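Local coordinates for protein alpha-Amylase (Thermotoga maritima, PDB 2B5D) that is a glycosyl hydrolase family 57 protein of the alpha-amylase kind, built from an incomplete beta/alpha barrel and a largely helical C-terminal part, at residues A[233-238]-A[380-385]. Numbering follows the deposited sequence.
Sequences FAFARD and VTASEV
The ring of Phe235 reaches from strand 233-236 to the first turn of helix 382-388 and meets Val385 and Ala382 with its far end. With CG beside the backbone N and anti to the carbonyl carbon (chi1 -76°), the ring extends toward the helix. Val385 approaches from the opposite direction and sets its CG2 methyl at the ring edge, near the ring plane, 3.5 Å from CE2 of Phe235. The methyl of Ala382 instead lies over one side of the ring near the CE1-CZ bond, its CB 4.0 Å from Phe235 CE1. From that same side the carbonyl oxygen of Ala382 comes obliquely to 3.5 Å from CZ of Phe235. The contact is small, about 133 Å² counting both sides, and mainly apolar, with one backbone carbonyl added; all three touching residues are buried. On the helix side, Thr381 occupies the N-cap position, and its backbone N donates to OE1 of Glu384, three residues on, at 2.9 Å and fairly straight (159°), the nitrogen standing above the carboxylate plane: one half of a capping box. The other oxygen of Glu384 forms a salt bridge with Arg52, and the backbone N of Ala382 is held by the hydroxyl of Thr54. Strand 233-236 pairs in parallel with strand 203-206 in the incomplete, seven-stranded beta/alpha barrel of family 57, inside which Phe235 packs on Phe205, Leu6 of strand 3-11 and Val345 of strand 343-349. Ala382 touches Leu6 and Tyr203, at the start of strand 203-206, consistent with helix 382-388 closing the N-terminal end of the barrel strands.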
loop_
_atom_site.group_PDB
_atom_site.type_symbol
_atom_site.label_atom_id
_atom_site.label_comp_id
_atom_site.label_asym_id
_atom_site.label_seq_id
_atom_site.Cartn_x
_atom_site.Cartn_y
_atom_site.Cartn_z
ATOM N N PHE A 233 -21.993 -36.037 -23.558
ATOM C CA PHE A 233 -23.103 -35.805 -22.605
ATOM C C PHE A 233 -22.865 -34.557 -21.704
ATOM O O PHE A 233 -21.766 -34.401 -21.169
ATOM C CB PHE A 233 -23.256 -37.036 -21.717
ATOM C CG PHE A 233 -23.842 -38.213 -22.411
ATOM C CD1 PHE A 233 -23.044 -39.313 -22.755
ATOM C CD2 PHE A 233 -25.217 -38.250 -22.711
ATOM C CE1 PHE A 233 -23.624 -40.467 -23.381
ATOM C CE2 PHE A 233 -25.785 -39.371 -23.366
ATOM C CZ PHE A 233 -24.970 -40.478 -23.701
ATOM N N ALA A 234 -23.847 -33.657 -21.603
ATOM C CA ALA A 234 -23.794 -32.532 -20.672
ATOM C C ALA A 234 -24.880 -32.668 -19.549
ATOM O O ALA A 234 -26.043 -32.922 -19.847
ATOM C CB ALA A 234 -23.993 -31.227 -21.425
ATOM N N PHE A 235 -24.485 -32.445 -18.295
ATOM C CA PHE A 235 -25.345 -32.501 -17.094
ATOM C C PHE A 235 -25.548 -31.081 -16.583
ATOM O O PHE A 235 -24.575 -30.433 -16.300
ATOM C CB PHE A 235 -24.643 -33.277 -16.007
ATOM C CG PHE A 235 -24.635 -34.778 -16.212
ATOM C CD1 PHE A 235 -23.571 -35.412 -16.865
ATOM C CD2 PHE A 235 -25.667 -35.550 -15.753
ATOM C CE1 PHE A 235 -23.549 -36.817 -17.028
ATOM C CE2 PHE A 235 -25.674 -36.944 -15.925
ATOM C CZ PHE A 235 -24.605 -37.589 -16.530
ATOM N N ALA A 236 -26.774 -30.571 -16.540
ATOM C CA ALA A 236 -26.984 -29.211 -16.081
ATOM C C ALA A 236 -27.359 -29.176 -14.588
ATOM O O ALA A 236 -28.146 -29.995 -14.075
ATOM C CB ALA A 236 -27.961 -28.432 -16.945
ATOM N N ARG A 237 -26.702 -28.257 -13.902
ATOM C CA ARG A 237 -26.993 -27.864 -12.493
ATOM C C ARG A 237 -28.493 -27.730 -12.192
ATOM O O ARG A 237 -29.183 -26.960 -12.869
ATOM C CB ARG A 237 -26.373 -26.473 -12.273
ATOM C CG ARG A 237 -25.606 -26.338 -11.068
ATOM C CD ARG A 237 -25.106 -24.940 -10.978
ATOM N NE ARG A 237 -26.100 -24.017 -10.421
ATOM C CZ ARG A 237 -26.622 -23.058 -11.151
ATOM N NH1 ARG A 237 -27.536 -22.219 -10.685
ATOM N NH2 ARG A 237 -26.204 -22.982 -12.402
ATOM N N ASP A 238 -28.959 -28.395 -11.143
ATOM C CA ASP A 238 -30.318 -28.113 -10.580
ATOM C C ASP A 238 -30.235 -26.819 -9.784
ATOM O O ASP A 238 -29.588 -26.775 -8.744
ATOM C CB ASP A 238 -30.807 -29.274 -9.671
ATOM C CG ASP A 238 -32.096 -28.929 -8.884
ATOM O OD1 ASP A 238 -32.882 -28.007 -9.251
ATOM O OD2 ASP A 238 -32.310 -29.620 -7.890
ATOM N N VAL A 380 -26.774 -41.776 -7.574
ATOM C CA VAL A 380 -26.081 -42.208 -8.802
ATOM C C VAL A 380 -24.774 -41.430 -8.974
ATOM O O VAL A 380 -24.632 -40.329 -8.441
ATOM C CB VAL A 380 -26.979 -41.999 -10.080
ATOM C CG1 VAL A 380 -28.292 -42.780 -9.962
ATOM C CG2 VAL A 380 -27.278 -40.502 -10.357
ATOM N N THR A 381 -23.802 -42.003 -9.677
ATOM C CA THR A 381 -22.646 -41.208 -10.125
ATOM C C THR A 381 -22.976 -40.819 -11.552
ATOM O O THR A 381 -23.893 -41.369 -12.142
ATOM C CB THR A 381 -21.337 -41.999 -10.119
ATOM O OG1 THR A 381 -21.370 -42.923 -11.211
ATOM C CG2 THR A 381 -21.134 -42.716 -8.806
ATOM N N ALA A 382 -22.216 -39.908 -12.130
ATOM C CA ALA A 382 -22.524 -39.422 -13.457
ATOM C C ALA A 382 -22.220 -40.472 -14.553
ATOM O O ALA A 382 -22.870 -40.509 -15.594
ATOM C CB ALA A 382 -21.785 -38.157 -13.706
ATOM N N SER A 383 -21.220 -41.314 -14.321
ATOM C CA SER A 383 -20.888 -42.328 -15.301
ATOM C C SER A 383 -21.942 -43.464 -15.263
ATOM O O SER A 383 -22.264 -44.015 -16.304
ATOM C CB SER A 383 -19.507 -42.872 -15.036
ATOM O OG SER A 383 -19.457 -43.230 -13.671
ATOM N N GLU A 384 -22.510 -43.776 -14.090
ATOM C CA GLU A 384 -23.683 -44.674 -14.037
ATOM C C GLU A 384 -24.825 -44.173 -14.896
ATOM O O GLU A 384 -25.456 -44.947 -15.617
ATOM C CB GLU A 384 -24.213 -44.841 -12.633
ATOM C CG GLU A 384 -23.497 -45.875 -11.826
ATOM C CD GLU A 384 -23.877 -45.795 -10.365
ATOM O OE1 GLU A 384 -24.561 -44.803 -9.989
ATOM O OE2 GLU A 384 -23.493 -46.714 -9.590
ATOM N N VAL A 385 -25.121 -42.884 -14.826
ATOM C CA VAL A 385 -26.214 -42.420 -15.642
ATOM C C VAL A 385 -25.986 -42.446 -17.151
ATOM O O VAL A 385 -26.900 -42.786 -17.884
ATOM C CB VAL A 385 -27.016 -41.174 -15.074
ATOM C CG1 VAL A 385 -26.491 -40.689 -13.718
ATOM C CG2 VAL A 385 -27.281 -40.077 -16.129
#